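Local coordinates for protein putative glucoamylase (Bacteroides uniformis, PDB 4GL3) that is a putative glucoamylase that probably hydrolyses glycosidic bonds in oligosaccharides or polysaccharides, at residues Q12-V22 against L341-E349; M275-R283 against S332-S340. All blocks are in the same frame, centred on the assembly; numbering follows the deposited sequence.

Contact 1 (Q12-V22 against L341-E349); sequences QLSDDELMTLV and LEAMRYFYE
R345 and L18 bring helices 15-22 and 341-349 together at 68°, the axes 11.0 Å apart at closest approach; the N-terminal helix packs on helix 337-349 of an alpha-helical fold consistent with the six-hairpin glycosidase clan. S14 and E17 form a capping box that starts the first helix, and the loop carbonyl before it receives R345. NH1 and NH2 of R345 both donate to L13 O, each at 2.8 Å through a bent bond, with the oxygen near the guanidinium plane. NH2 also makes a straight salt bridge to D15 OD1 (2.8 Å, 166°) on its anti side, though tilted out of the carboxylate plane, while NH1 pairs with E349 OE2. CG of R345 stands anti to its own N (chi1 -171°) and the chain bends at chi3, which carries the guanidinium over L18 CD2. A methionine in its place would probably leave D15 and E349 without their shared cation and L13 O without both donors. Deeper in the interface, L18 wedges between the selenium of M344 and the face of Y348, its CD1 4.2 Å from the ring centroid. Q12 NE2 donates to the syn lone pair of E349 OE1 at 2.8 Å.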
ATOM      1  N   GLN A  12      26.611 -16.903  -1.127  1.00 62.91           N
ATOM      2  CA  GLN A  12      25.538 -16.072  -0.605  1.00 60.79           C
ATOM      3  C   GLN A  12      25.624 -14.669  -1.182  1.00 52.39           C
ATOM      4  O   GLN A  12      26.715 -14.144  -1.382  1.00 50.82           O
ATOM      5  CB  GLN A  12      25.620 -16.022   0.910  1.00 61.95           C
ATOM      6  CG  GLN A  12      25.177 -17.303   1.588  1.00 59.14           C
ATOM      7  CD  GLN A  12      25.073 -17.101   3.078  1.00 63.22           C
ATOM      8  OE1 GLN A  12      26.074 -16.849   3.724  1.00 63.31           O
ATOM      9  NE2 GLN A  12      23.860 -17.146   3.618  1.00 58.00           N
ATOM     10  N   LEU A  13      24.469 -14.071  -1.472  1.00 50.96           N
ATOM     11  CA  LEU A  13      24.418 -12.677  -1.836  1.00 44.59           C
ATOM     12  C   LEU A  13      24.600 -11.815  -0.554  1.00 47.36           C
ATOM     13  O   LEU A  13      24.119 -12.171   0.539  1.00 45.94           O
ATOM     14  CB  LEU A  13      23.071 -12.367  -2.535  1.00 48.58           C
ATOM     15  CG  LEU A  13      22.687 -13.148  -3.823  1.00 46.15           C
ATOM     16  CD1 LEU A  13      21.303 -12.699  -4.289  1.00 49.81           C
ATOM     17  CD2 LEU A  13      23.729 -12.973  -4.920  1.00 47.56           C
ATOM     18  N   SER A  14      25.300 -10.693  -0.669  1.00 46.64           N
ATOM     19  CA  SER A  14      25.260  -9.683   0.389  1.00 43.49           C
ATOM     20  C   SER A  14      23.845  -9.158   0.568  1.00 42.44           C
ATOM     21  O   SER A  14      22.945  -9.362  -0.281  1.00 40.46           O
ATOM     22  CB  SER A  14      26.181  -8.511   0.055  1.00 46.78           C
ATOM     23  OG  SER A  14      25.629  -7.747  -0.992  1.00 45.14           O
ATOM     24  N   ASP A  15      23.604  -8.472   1.676  1.00 43.69           N
ATOM     25  CA  ASP A  15      22.261  -7.944   1.883  1.00 40.54           C
ATOM     26  C   ASP A  15      21.908  -6.966   0.770  1.00 41.31           C
ATOM     27  O   ASP A  15      20.775  -6.965   0.289  1.00 38.17           O
ATOM     28  CB  ASP A  15      22.120  -7.295   3.259  1.00 43.94           C
ATOM     29  CG  ASP A  15      21.999  -8.321   4.390  1.00 46.69           C
ATOM     30  OD1 ASP A  15      21.656  -9.496   4.161  1.00 51.22           O
ATOM     31  OD2 ASP A  15      22.229  -7.932   5.536  1.00 50.34           O
ATOM     32  N   ASP A  16      22.856  -6.130   0.347  1.00 39.77           N
ATOM     33  CA  ASP A  16      22.569  -5.170  -0.734  1.00 40.75           C
ATOM     34  C   ASP A  16      22.224  -5.890  -2.053  1.00 40.56           C
ATOM     35  O   ASP A  16      21.291  -5.487  -2.753  1.00 37.63           O
ATOM     36  CB  ASP A  16      23.740  -4.201  -0.935  1.00 44.26           C
ATOM     37  CG  ASP A  16      23.757  -3.084   0.103  1.00 50.03           C
ATOM     38  OD1 ASP A  16      22.760  -2.349   0.227  1.00 56.93           O
ATOM     39  OD2 ASP A  16      24.772  -2.932   0.794  1.00 62.73           O
ATOM     40  N   GLU A  17      22.971  -6.950  -2.380  1.00 41.42           N
ATOM     41  CA  GLU A  17      22.681  -7.762  -3.573  1.00 41.07           C
ATOM     42  C   GLU A  17      21.308  -8.454  -3.550  1.00 38.10           C
ATOM     43  O   GLU A  17      20.586  -8.483  -4.559  1.00 35.64           O
ATOM     44  CB  GLU A  17      23.775  -8.816  -3.772  1.00 43.16           C
ATOM     45  CG  GLU A  17      25.078  -8.205  -4.204  1.00 44.91           C
ATOM     46  CD  GLU A  17      26.245  -9.194  -4.170  1.00 52.57           C
ATOM     47  OE1 GLU A  17      26.193 -10.237  -3.469  1.00 49.57           O
ATOM     48  OE2 GLU A  17      27.243  -8.894  -4.840  1.00 54.37           O
ATOM     49  N   LEU A  18      20.976  -9.007  -2.393  1.00 38.33           N
ATOM     50  CA  LEU A  18      19.707  -9.663  -2.174  1.00 37.95           C
ATOM     51  C   LEU A  18      18.576  -8.664  -2.324  1.00 38.66           C
ATOM     52  O   LEU A  18      17.601  -8.955  -3.022  1.00 34.53           O
ATOM     53  CB  LEU A  18      19.668 -10.326  -0.786  1.00 39.07           C
ATOM     54  CG  LEU A  18      18.417 -11.152  -0.459  1.00 39.57           C
ATOM     55  CD1 LEU A  18      18.227 -12.243  -1.521  1.00 37.51           C
ATOM     56  CD2 LEU A  18      18.531 -11.710   0.968  1.00 39.36           C
HETATM   57  N   MSE A  19      18.699  -7.491  -1.691  1.00 36.21           N
HETATM   58  CA  MSE A  19      17.651  -6.480  -1.778  1.00 35.66           C
HETATM   59  C   MSE A  19      17.436  -6.044  -3.198  1.00 32.26           C
HETATM   60  O   MSE A  19      16.305  -5.947  -3.634  1.00 30.67           O
HETATM   61  CB  MSE A  19      17.954  -5.270  -0.899  1.00 35.99           C
HETATM   62  CG  MSE A  19      17.766  -5.563   0.582  1.00 34.58           C
HETATM   63 SE   MSE A  19      17.880  -3.993   1.732  0.75 31.22          SE
HETATM   64  CE  MSE A  19      19.808  -3.778   1.725  1.00 32.97           C
ATOM     65  N   THR A  20      18.525  -5.804  -3.915  1.00 32.84           N
ATOM     66  CA  THR A  20      18.477  -5.356  -5.282  1.00 36.96           C
ATOM     67  C   THR A  20      17.846  -6.422  -6.173  1.00 37.77           C
ATOM     68  O   THR A  20      16.996  -6.095  -6.987  1.00 33.50           O
ATOM     69  CB  THR A  20      19.868  -5.000  -5.811  1.00 40.12           C
ATOM     70  OG1 THR A  20      20.373  -3.904  -5.041  1.00 38.23           O
ATOM     71  CG2 THR A  20      19.823  -4.637  -7.334  1.00 35.86           C
ATOM     72  N   LEU A  21      18.216  -7.684  -5.985  1.00 35.32           N
ATOM     73  CA  LEU A  21      17.573  -8.762  -6.761  1.00 35.97           C
ATOM     74  C   LEU A  21      16.065  -8.827  -6.465  1.00 34.10           C
ATOM     75  O   LEU A  21      15.251  -8.947  -7.390  1.00 33.89           O
ATOM     76  CB  LEU A  21      18.239 -10.118  -6.517  1.00 35.25           C
ATOM     77  CG  LEU A  21      17.633 -11.317  -7.270  1.00 36.83           C
ATOM     78  CD1 LEU A  21      17.801 -11.117  -8.766  1.00 33.13           C
ATOM     79  CD2 LEU A  21      18.297 -12.639  -6.844  1.00 36.99           C
ATOM     80  N   VAL A  22      15.674  -8.714  -5.199  1.00 31.37           N
ATOM     81  CA  VAL A  22      14.254  -8.789  -4.849  1.00 30.00           C
ATOM     82  C   VAL A  22      13.481  -7.630  -5.524  1.00 33.15           C
ATOM     83  O   VAL A  22      12.423  -7.823  -6.143  1.00 30.65           O
ATOM     84  CB  VAL A  22      14.061  -8.840  -3.317  1.00 30.09           C
ATOM     85  CG1 VAL A  22      12.588  -8.630  -2.909  1.00 26.93           C
ATOM     86  CG2 VAL A  22      14.616 -10.164  -2.803  1.00 29.84           C
ATOM     87  N   LEU A 341      15.400  -8.722   7.021  1.00 37.39           N
ATOM     88  CA  LEU A 341      16.460  -9.318   6.216  1.00 38.42           C
ATOM     89  C   LEU A 341      16.666 -10.823   6.504  1.00 38.71           C
ATOM     90  O   LEU A 341      17.032 -11.587   5.604  1.00 40.10           O
ATOM     91  CB  LEU A 341      17.783  -8.518   6.343  1.00 43.01           C
ATOM     92  CG  LEU A 341      17.749  -7.186   5.577  1.00 40.50           C
ATOM     93  CD1 LEU A 341      18.796  -6.199   6.095  1.00 44.31           C
ATOM     94  CD2 LEU A 341      17.908  -7.433   4.083  1.00 41.29           C
ATOM     95  N   GLU A 342      16.453 -11.241   7.748  1.00 37.80           N
ATOM     96  CA  GLU A 342      16.587 -12.651   8.139  1.00 39.69           C
ATOM     97  C   GLU A 342      15.502 -13.504   7.407  1.00 37.41           C
ATOM     98  O   GLU A 342      15.784 -14.584   6.861  1.00 36.26           O
ATOM     99  CB  GLU A 342      16.440 -12.770   9.661  1.00 42.05           C
ATOM    100  CG  GLU A 342      16.671 -14.137  10.253  1.00 49.43           C
ATOM    101  CD  GLU A 342      16.837 -14.098  11.774  1.00 51.06           C
ATOM    102  OE1 GLU A 342      16.476 -13.080  12.424  1.00 51.09           O
ATOM    103  OE2 GLU A 342      17.350 -15.088  12.330  1.00 63.49           O
ATOM    104  N   ALA A 343      14.280 -12.989   7.374  1.00 36.01           N
ATOM    105  CA  ALA A 343      13.155 -13.660   6.711  1.00 36.48           C
ATOM    106  C   ALA A 343      13.387 -13.674   5.202  1.00 36.85           C
ATOM    107  O   ALA A 343      13.165 -14.690   4.544  1.00 36.84           O
ATOM    108  CB  ALA A 343      11.836 -12.948   7.046  1.00 29.15           C
HETATM  109  N   MSE A 344      13.866 -12.551   4.667  1.00 37.39           N
HETATM  110  CA  MSE A 344      14.157 -12.437   3.240  1.00 36.29           C
HETATM  111  C   MSE A 344      15.152 -13.499   2.793  1.00 36.09           C
HETATM  112  O   MSE A 344      14.962 -14.158   1.774  1.00 34.90           O
HETATM  113  CB  MSE A 344      14.707 -11.056   2.904  1.00 34.53           C
HETATM  114  CG  MSE A 344      14.670 -10.716   1.405  1.00 35.19           C
HETATM  115 SE   MSE A 344      15.519  -8.967   0.997  0.75 33.91          SE
HETATM  116  CE  MSE A 344      14.338  -7.804   1.979  1.00 32.26           C
ATOM    117  N   ARG A 345      16.219 -13.671   3.560  1.00 37.90           N
ATOM    118  CA  ARG A 345      17.260 -14.597   3.180  1.00 39.79           C
ATOM    119  C   ARG A 345      16.758 -16.038   3.279  1.00 39.44           C
ATOM    120  O   ARG A 345      17.131 -16.878   2.452  1.00 39.60           O
ATOM    121  CB  ARG A 345      18.529 -14.394   4.025  1.00 41.60           C
ATOM    122  CG  ARG A 345      19.741 -15.184   3.538  1.00 42.47           C
ATOM    123  CD  ARG A 345      21.021 -14.734   4.247  1.00 45.62           C
ATOM    124  NE  ARG A 345      21.379 -13.358   3.894  1.00 45.93           N
ATOM    125  CZ  ARG A 345      22.037 -13.001   2.792  1.00 46.06           C
ATOM    126  NH1 ARG A 345      22.438 -13.922   1.911  1.00 42.52           N
ATOM    127  NH2 ARG A 345      22.298 -11.710   2.571  1.00 41.77           N
ATOM    128  N   TYR A 346      15.937 -16.321   4.282  1.00 37.96           N
ATOM    129  CA  TYR A 346      15.361 -17.658   4.455  1.00 39.13           C
ATOM    130  C   TYR A 346      14.414 -17.985   3.277  1.00 39.94           C
ATOM    131  O   TYR A 346      14.467 -19.093   2.715  1.00 39.96           O
ATOM    132  CB  TYR A 346      14.626 -17.757   5.803  1.00 40.23           C
ATOM    133  CG  TYR A 346      13.869 -19.070   5.986  1.00 45.53           C
ATOM    134  CD1 TYR A 346      14.539 -20.259   6.277  1.00 50.15           C
ATOM    135  CD2 TYR A 346      12.488 -19.112   5.854  1.00 49.55           C
ATOM    136  CE1 TYR A 346      13.840 -21.447   6.448  1.00 52.79           C
ATOM    137  CE2 TYR A 346      11.789 -20.290   6.010  1.00 49.19           C
ATOM    138  CZ  TYR A 346      12.464 -21.439   6.291  1.00 50.26           C
ATOM    139  OH  TYR A 346      11.738 -22.574   6.434  1.00 68.84           O
ATOM    140  N   PHE A 347      13.592 -17.002   2.889  1.00 35.12           N
ATOM    141  CA  PHE A 347      12.644 -17.187   1.812  1.00 37.09           C
ATOM    142  C   PHE A 347      13.374 -17.448   0.505  1.00 38.22           C
ATOM    143  O   PHE A 347      12.927 -18.263  -0.293  1.00 39.20           O
ATOM    144  CB  PHE A 347      11.730 -15.966   1.620  1.00 34.17           C
ATOM    145  CG  PHE A 347      10.828 -15.651   2.789  1.00 34.24           C
ATOM    146  CD1 PHE A 347      10.449 -16.609   3.708  1.00 33.39           C
ATOM    147  CD2 PHE A 347      10.340 -14.368   2.941  1.00 32.66           C
ATOM    148  CE1 PHE A 347       9.609 -16.279   4.765  1.00 35.09           C
ATOM    149  CE2 PHE A 347       9.497 -14.031   3.976  1.00 33.69           C
ATOM    150  CZ  PHE A 347       9.131 -14.994   4.899  1.00 33.52           C
ATOM    151  N   TYR A 348      14.484 -16.746   0.288  1.00 37.93           N
ATOM    152  CA  TYR A 348      15.247 -16.894  -0.944  1.00 38.03           C
ATOM    153  C   TYR A 348      16.125 -18.140  -0.922  1.00 41.42           C
ATOM    154  O   TYR A 348      16.078 -18.952  -1.849  1.00 39.03           O
ATOM    155  CB  TYR A 348      16.127 -15.670  -1.196  1.00 39.68           C
ATOM    156  CG  TYR A 348      16.878 -15.738  -2.500  1.00 38.87           C
ATOM    157  CD1 TYR A 348      16.223 -15.516  -3.715  1.00 40.65           C
ATOM    158  CD2 TYR A 348      18.217 -15.994  -2.535  1.00 40.16           C
ATOM    159  CE1 TYR A 348      16.904 -15.597  -4.912  1.00 38.32           C
ATOM    160  CE2 TYR A 348      18.897 -16.065  -3.728  1.00 39.55           C
ATOM    161  CZ  TYR A 348      18.223 -15.865  -4.899  1.00 38.32           C
ATOM    162  OH  TYR A 348      18.886 -15.950  -6.071  1.00 41.23           O
ATOM    163  N   GLU A 349      16.947 -18.290   0.114  1.00 38.55           N
ATOM    164  CA  GLU A 349      17.945 -19.341   0.109  1.00 41.34           C
ATOM    165  C   GLU A 349      17.331 -20.689   0.452  1.00 43.41           C
ATOM    166  O   GLU A 349      17.703 -21.670  -0.141  1.00 42.03           O
ATOM    167  CB  GLU A 349      19.142 -19.013   1.051  1.00 45.31           C
ATOM    168  CG  GLU A 349      19.951 -17.797   0.589  1.00 47.12           C
ATOM    169  CD  GLU A 349      21.157 -17.418   1.452  1.00 48.49           C
ATOM    170  OE1 GLU A 349      21.416 -18.036   2.502  1.00 48.18           O
ATOM    171  OE2 GLU A 349      21.863 -16.470   1.054  1.00 48.99           O
TER
HETATM  172  O   HOH W   1      22.120 -15.450  -1.246  1.00 38.75           O
HETATM  173  O   HOH W   2      20.174 -11.448   5.604  1.00 42.55           O

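Contact 2 (M275-R283 against S332-S340); sequences MKAHTLINR and SIPYAPEYS
K276 and Y335 bring the backbones closest, their CA atoms 5.2 Å apart, where helix 275-283 passes the turn 332-336 and the first turn of the helix for which A336 is the N-cap residue. Two aromatic rings carry the contact. On Y335, CB of M275, a selenomethionine, sits almost over the ring centre, 3.4 Å from the centroid and 9° off the normal, a close CH-pi contact. The M275 chain bends at chi2 and chi3, passing over the ring toward its hydroxyl end and leaving SE in an oblique Met-aromatic position 5.2 Å from the same centroid. P334 lies against the opposite face, and the hydroxyl of Y335 is hydrogen-bonded to T252 O. The second ring, Y339, bears the guanidinium of R283 flat on one face, with R283 CZ 3.5 Å from the ring centroid and the planes 5° apart. An extended chain from CG to NE, with CG anti to the backbone N (chi1 176°), reaches this stack, while L280 CD2 meets the ring edge 3.7 Å from Y339 CD2. Between the rings, T279 CG2 touches A336 CB, and T279 OG1 hydrogen-bonds back to M275 O at 2.8 Å. S332 OG, held chiefly by H253, lies 3.4 Å from T279 OG1, a weak contact at most. An arginine-tyrosine cation-pi stack and a Met-aromatic contact thus join helix 271-288 to the start of helix 337-349, within the putative glucoamylase family region.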
HETATM    1  N   MSE A 275       4.433   1.541  14.158  1.00 28.16           N
HETATM    2  CA  MSE A 275       4.825   0.647  13.050  1.00 29.48           C
HETATM    3  C   MSE A 275       5.807  -0.412  13.586  1.00 29.96           C
HETATM    4  O   MSE A 275       5.695  -1.601  13.253  1.00 31.36           O
HETATM    5  CB  MSE A 275       5.457   1.393  11.879  1.00 31.80           C
HETATM    6  CG  MSE A 275       4.621   2.449  11.236  1.00 31.12           C
HETATM    7 SE   MSE A 275       2.797   1.939  10.981  0.75 27.46          SE
HETATM    8  CE  MSE A 275       1.940   3.623  11.486  1.00 25.44           C
ATOM      9  N   LYS A 276       6.730   0.015  14.442  1.00 31.36           N
ATOM     10  CA  LYS A 276       7.663  -0.899  15.088  1.00 33.78           C
ATOM     11  C   LYS A 276       6.965  -1.882  16.003  1.00 35.01           C
ATOM     12  O   LYS A 276       7.245  -3.067  15.946  1.00 34.35           O
ATOM     13  CB  LYS A 276       8.746  -0.145  15.871  1.00 39.30           C
ATOM     14  CG  LYS A 276       9.650   0.647  14.943  1.00 52.56           C
ATOM     15  CD  LYS A 276      10.921   1.183  15.612  1.00 61.13           C
ATOM     16  CE  LYS A 276      11.863   1.740  14.534  1.00 59.07           C
ATOM     17  NZ  LYS A 276      12.619   2.918  15.030  1.00 69.28           N
ATOM     18  N   ALA A 277       6.056  -1.391  16.843  1.00 32.97           N
ATOM     19  CA  ALA A 277       5.319  -2.244  17.790  1.00 32.90           C
ATOM     20  C   ALA A 277       4.530  -3.297  17.034  1.00 31.03           C
ATOM     21  O   ALA A 277       4.605  -4.474  17.347  1.00 30.58           O
ATOM     22  CB  ALA A 277       4.382  -1.417  18.704  1.00 29.70           C
ATOM     23  N   HIS A 278       3.768  -2.878  16.041  1.00 30.15           N
ATOM     24  CA  HIS A 278       2.957  -3.824  15.285  1.00 30.45           C
ATOM     25  C   HIS A 278       3.818  -4.895  14.604  1.00 31.08           C
ATOM     26  O   HIS A 278       3.508  -6.090  14.662  1.00 27.16           O
ATOM     27  CB  HIS A 278       2.129  -3.082  14.269  1.00 27.99           C
ATOM     28  CG  HIS A 278       1.067  -3.910  13.613  1.00 28.28           C
ATOM     29  ND1 HIS A 278       0.170  -3.366  12.718  1.00 28.28           N
ATOM     30  CD2 HIS A 278       0.751  -5.228  13.711  1.00 28.91           C
ATOM     31  CE1 HIS A 278      -0.644  -4.313  12.288  1.00 27.70           C
ATOM     32  NE2 HIS A 278      -0.317  -5.451  12.874  1.00 29.05           N
ATOM     33  N   THR A 279       4.894  -4.464  13.959  1.00 29.11           N
ATOM     34  CA  THR A 279       5.824  -5.417  13.332  1.00 30.41           C
ATOM     35  C   THR A 279       6.397  -6.424  14.322  1.00 30.99           C
ATOM     36  O   THR A 279       6.455  -7.625  14.044  1.00 34.33           O
ATOM     37  CB  THR A 279       6.938  -4.647  12.603  1.00 29.16           C
ATOM     38  OG1 THR A 279       6.345  -3.787  11.619  1.00 26.89           O
ATOM     39  CG2 THR A 279       8.001  -5.593  11.976  1.00 27.75           C
ATOM     40  N   LEU A 280       6.807  -5.958  15.490  1.00 31.41           N
ATOM     41  CA  LEU A 280       7.517  -6.852  16.446  1.00 32.61           C
ATOM     42  C   LEU A 280       6.537  -7.772  17.149  1.00 32.39           C
ATOM     43  O   LEU A 280       6.837  -8.907  17.432  1.00 36.57           O
ATOM     44  CB  LEU A 280       8.339  -6.041  17.455  1.00 33.77           C
ATOM     45  CG  LEU A 280       9.572  -5.352  16.848  1.00 35.60           C
ATOM     46  CD1 LEU A 280      10.463  -4.746  17.922  1.00 36.18           C
ATOM     47  CD2 LEU A 280      10.376  -6.351  16.022  1.00 33.64           C
ATOM     48  N   ILE A 281       5.332  -7.283  17.401  1.00 33.77           N
ATOM     49  CA  ILE A 281       4.259  -8.125  17.932  1.00 33.35           C
ATOM     50  C   ILE A 281       3.853  -9.255  16.950  1.00 30.67           C
ATOM     51  O   ILE A 281       3.691 -10.401  17.361  1.00 33.50           O
ATOM     52  CB  ILE A 281       3.060  -7.255  18.343  1.00 32.28           C
ATOM     53  CG1 ILE A 281       3.423  -6.443  19.605  1.00 33.97           C
ATOM     54  CG2 ILE A 281       1.805  -8.110  18.548  1.00 31.79           C
ATOM     55  CD1 ILE A 281       2.485  -5.236  19.829  1.00 33.21           C
ATOM     56  N   ASN A 282       3.694  -8.924  15.671  1.00 31.09           N
ATOM     57  CA  ASN A 282       3.371  -9.912  14.621  1.00 33.02           C
ATOM     58  C   ASN A 282       4.461 -10.998  14.568  1.00 36.19           C
ATOM     59  O   ASN A 282       4.194 -12.217  14.606  1.00 37.68           O
ATOM     60  CB  ASN A 282       3.197  -9.139  13.295  1.00 30.62           C
ATOM     61  CG  ASN A 282       2.535  -9.946  12.207  1.00 36.64           C
ATOM     62  OD1 ASN A 282       3.194 -10.776  11.563  1.00 37.16           O
ATOM     63  ND2 ASN A 282       1.229  -9.678  11.949  1.00 31.13           N
ATOM     64  N   ARG A 283       5.713 -10.548  14.587  1.00 38.12           N
ATOM     65  CA  ARG A 283       6.836 -11.462  14.680  1.00 37.27           C
ATOM     66  C   ARG A 283       6.828 -12.289  15.957  1.00 39.44           C
ATOM     67  O   ARG A 283       7.066 -13.495  15.906  1.00 39.05           O
ATOM     68  CB  ARG A 283       8.165 -10.708  14.550  1.00 36.90           C
ATOM     69  CG  ARG A 283       9.381 -11.588  14.726  1.00 35.81           C
ATOM     70  CD  ARG A 283      10.668 -10.779  14.609  1.00 39.43           C
ATOM     71  NE  ARG A 283      11.877 -11.566  14.846  1.00 38.24           N
ATOM     72  CZ  ARG A 283      12.428 -11.744  16.045  1.00 40.68           C
ATOM     73  NH1 ARG A 283      11.875 -11.210  17.120  1.00 40.35           N
ATOM     74  NH2 ARG A 283      13.535 -12.445  16.178  1.00 42.20           N
ATOM     75  N   SER A 332       7.997  -4.628   5.951  1.00 28.90           N
ATOM     76  CA  SER A 332       8.220  -4.063   7.257  1.00 30.98           C
ATOM     77  C   SER A 332       9.712  -3.790   7.524  1.00 31.38           C
ATOM     78  O   SER A 332      10.073  -3.423   8.651  1.00 32.57           O
ATOM     79  CB  SER A 332       7.625  -4.998   8.337  1.00 35.31           C
ATOM     80  OG  SER A 332       6.203  -4.818   8.423  1.00 35.62           O
ATOM     81  N   ILE A 333      10.550  -3.968   6.493  1.00 29.81           N
ATOM     82  CA  ILE A 333      12.005  -3.756   6.560  1.00 30.85           C
ATOM     83  C   ILE A 333      12.440  -2.416   7.201  1.00 31.14           C
ATOM     84  O   ILE A 333      13.337  -2.438   8.018  1.00 32.84           O
ATOM     85  CB  ILE A 333      12.726  -4.032   5.187  1.00 29.58           C
ATOM     86  CG1 ILE A 333      14.274  -4.012   5.340  1.00 34.40           C
ATOM     87  CG2 ILE A 333      12.217  -3.108   4.081  1.00 27.19           C
ATOM     88  CD1 ILE A 333      15.019  -4.786   4.244  1.00 33.77           C
ATOM     89  N   PRO A 334      11.772  -1.275   6.913  1.00 30.42           N
ATOM     90  CA  PRO A 334      12.309  -0.108   7.610  1.00 31.46           C
ATOM     91  C   PRO A 334      12.009  -0.116   9.087  1.00 33.92           C
ATOM     92  O   PRO A 334      12.600   0.620   9.817  1.00 35.37           O
ATOM     93  CB  PRO A 334      11.623   1.068   6.962  1.00 32.45           C
ATOM     94  CG  PRO A 334      10.433   0.511   6.244  1.00 35.74           C
ATOM     95  CD  PRO A 334      10.672  -0.936   5.996  1.00 31.31           C
ATOM     96  N   TYR A 335      11.091  -0.954   9.522  1.00 31.44           N
ATOM     97  CA  TYR A 335      10.692  -0.952  10.923  1.00 34.35           C
ATOM     98  C   TYR A 335      11.488  -1.936  11.767  1.00 34.51           C
ATOM     99  O   TYR A 335      11.668  -1.686  12.940  1.00 35.62           O
ATOM    100  CB  TYR A 335       9.212  -1.254  11.050  1.00 32.05           C
ATOM    101  CG  TYR A 335       8.324  -0.452  10.149  1.00 29.95           C
ATOM    102  CD1 TYR A 335       8.504   0.913  10.003  1.00 31.09           C
ATOM    103  CD2 TYR A 335       7.246  -1.051   9.477  1.00 30.97           C
ATOM    104  CE1 TYR A 335       7.662   1.668   9.201  1.00 31.53           C
ATOM    105  CE2 TYR A 335       6.394  -0.288   8.674  1.00 31.23           C
ATOM    106  CZ  TYR A 335       6.611   1.067   8.547  1.00 29.21           C
ATOM    107  OH  TYR A 335       5.755   1.838   7.808  1.00 28.68           O
ATOM    108  N   ALA A 336      11.956  -3.040  11.186  1.00 37.12           N
ATOM    109  CA  ALA A 336      12.765  -4.022  11.916  1.00 38.96           C
ATOM    110  C   ALA A 336      13.723  -4.657  10.922  1.00 38.88           C
ATOM    111  O   ALA A 336      13.556  -5.828  10.535  1.00 36.82           O
ATOM    112  CB  ALA A 336      11.876  -5.070  12.570  1.00 37.06           C
ATOM    113  N   PRO A 337      14.735  -3.884  10.482  1.00 37.05           N
ATOM    114  CA  PRO A 337      15.485  -4.333   9.286  1.00 37.34           C
ATOM    115  C   PRO A 337      16.209  -5.677   9.413  1.00 36.71           C
ATOM    116  O   PRO A 337      16.181  -6.498   8.480  1.00 37.12           O
ATOM    117  CB  PRO A 337      16.445  -3.166   8.981  1.00 40.33           C
ATOM    118  CG  PRO A 337      16.379  -2.233  10.141  1.00 39.61           C
ATOM    119  CD  PRO A 337      15.129  -2.534  10.931  1.00 38.09           C
ATOM    120  N   GLU A 338      16.828  -5.925  10.556  1.00 36.76           N
ATOM    121  CA  GLU A 338      17.576  -7.174  10.748  1.00 44.97           C
ATOM    122  C   GLU A 338      16.641  -8.379  10.697  1.00 44.67           C
ATOM    123  O   GLU A 338      16.980  -9.429  10.117  1.00 39.92           O
ATOM    124  CB  GLU A 338      18.339  -7.164  12.085  1.00 49.84           C
ATOM    125  CG  GLU A 338      19.403  -6.072  12.205  1.00 64.45           C
ATOM    126  CD  GLU A 338      18.891  -4.668  12.626  1.00 80.75           C
ATOM    127  OE1 GLU A 338      17.657  -4.415  12.836  1.00 64.82           O
ATOM    128  OE2 GLU A 338      19.767  -3.780  12.738  1.00 86.37           O
ATOM    129  N   TYR A 339      15.457  -8.234  11.296  1.00 38.54           N
ATOM    130  CA  TYR A 339      14.518  -9.334  11.326  1.00 37.97           C
ATOM    131  C   TYR A 339      13.893  -9.555   9.951  1.00 37.63           C
ATOM    132  O   TYR A 339      13.668 -10.700   9.559  1.00 36.61           O
ATOM    133  CB  TYR A 339      13.463  -9.104  12.409  1.00 40.21           C
ATOM    134  CG  TYR A 339      14.016  -9.027  13.840  1.00 39.76           C
ATOM    135  CD1 TYR A 339      15.187  -9.689  14.215  1.00 39.64           C
ATOM    136  CD2 TYR A 339      13.306  -8.354  14.821  1.00 40.43           C
ATOM    137  CE1 TYR A 339      15.650  -9.619  15.530  1.00 41.77           C
ATOM    138  CE2 TYR A 339      13.746  -8.288  16.124  1.00 41.84           C
ATOM    139  CZ  TYR A 339      14.906  -8.916  16.469  1.00 43.71           C
ATOM    140  OH  TYR A 339      15.283  -8.824  17.757  1.00 48.11           O
ATOM    141  N   SER A 340      13.651  -8.476   9.206  1.00 36.93           N
ATOM    142  CA  SER A 340      13.110  -8.597   7.867  1.00 35.79           C
ATOM    143  C   SER A 340      14.145  -9.168   6.922  1.00 38.18           C
ATOM    144  O   SER A 340      13.804 -10.015   6.105  1.00 35.46           O
ATOM    145  CB  SER A 340      12.591  -7.267   7.343  1.00 36.38           C
ATOM    146  OG  SER A 340      11.510  -6.794   8.159  1.00 42.90           O
TER

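Helix 337-349 serves both contacts: its first turn meets 275-283 in contact 2, and its later turns receive the N-terminal helix in contact 1. The centres lie about 16 Å apart, on the same side of the chain's centre. I333 bridges them, its CD1 lying 3.8 Å from M344 CE, 3.9 Å from L341 CG and 3.9 Å from M19 SE, so the turn before the shared helix also packs on the helix from the N terminus. Helix 378-393 touches both, through M19 and V22 in contact 1 and Y335 in contact 2. A glycerol, probably from the crystallisation liquor, lies about 3 Å from the side chain of Q12.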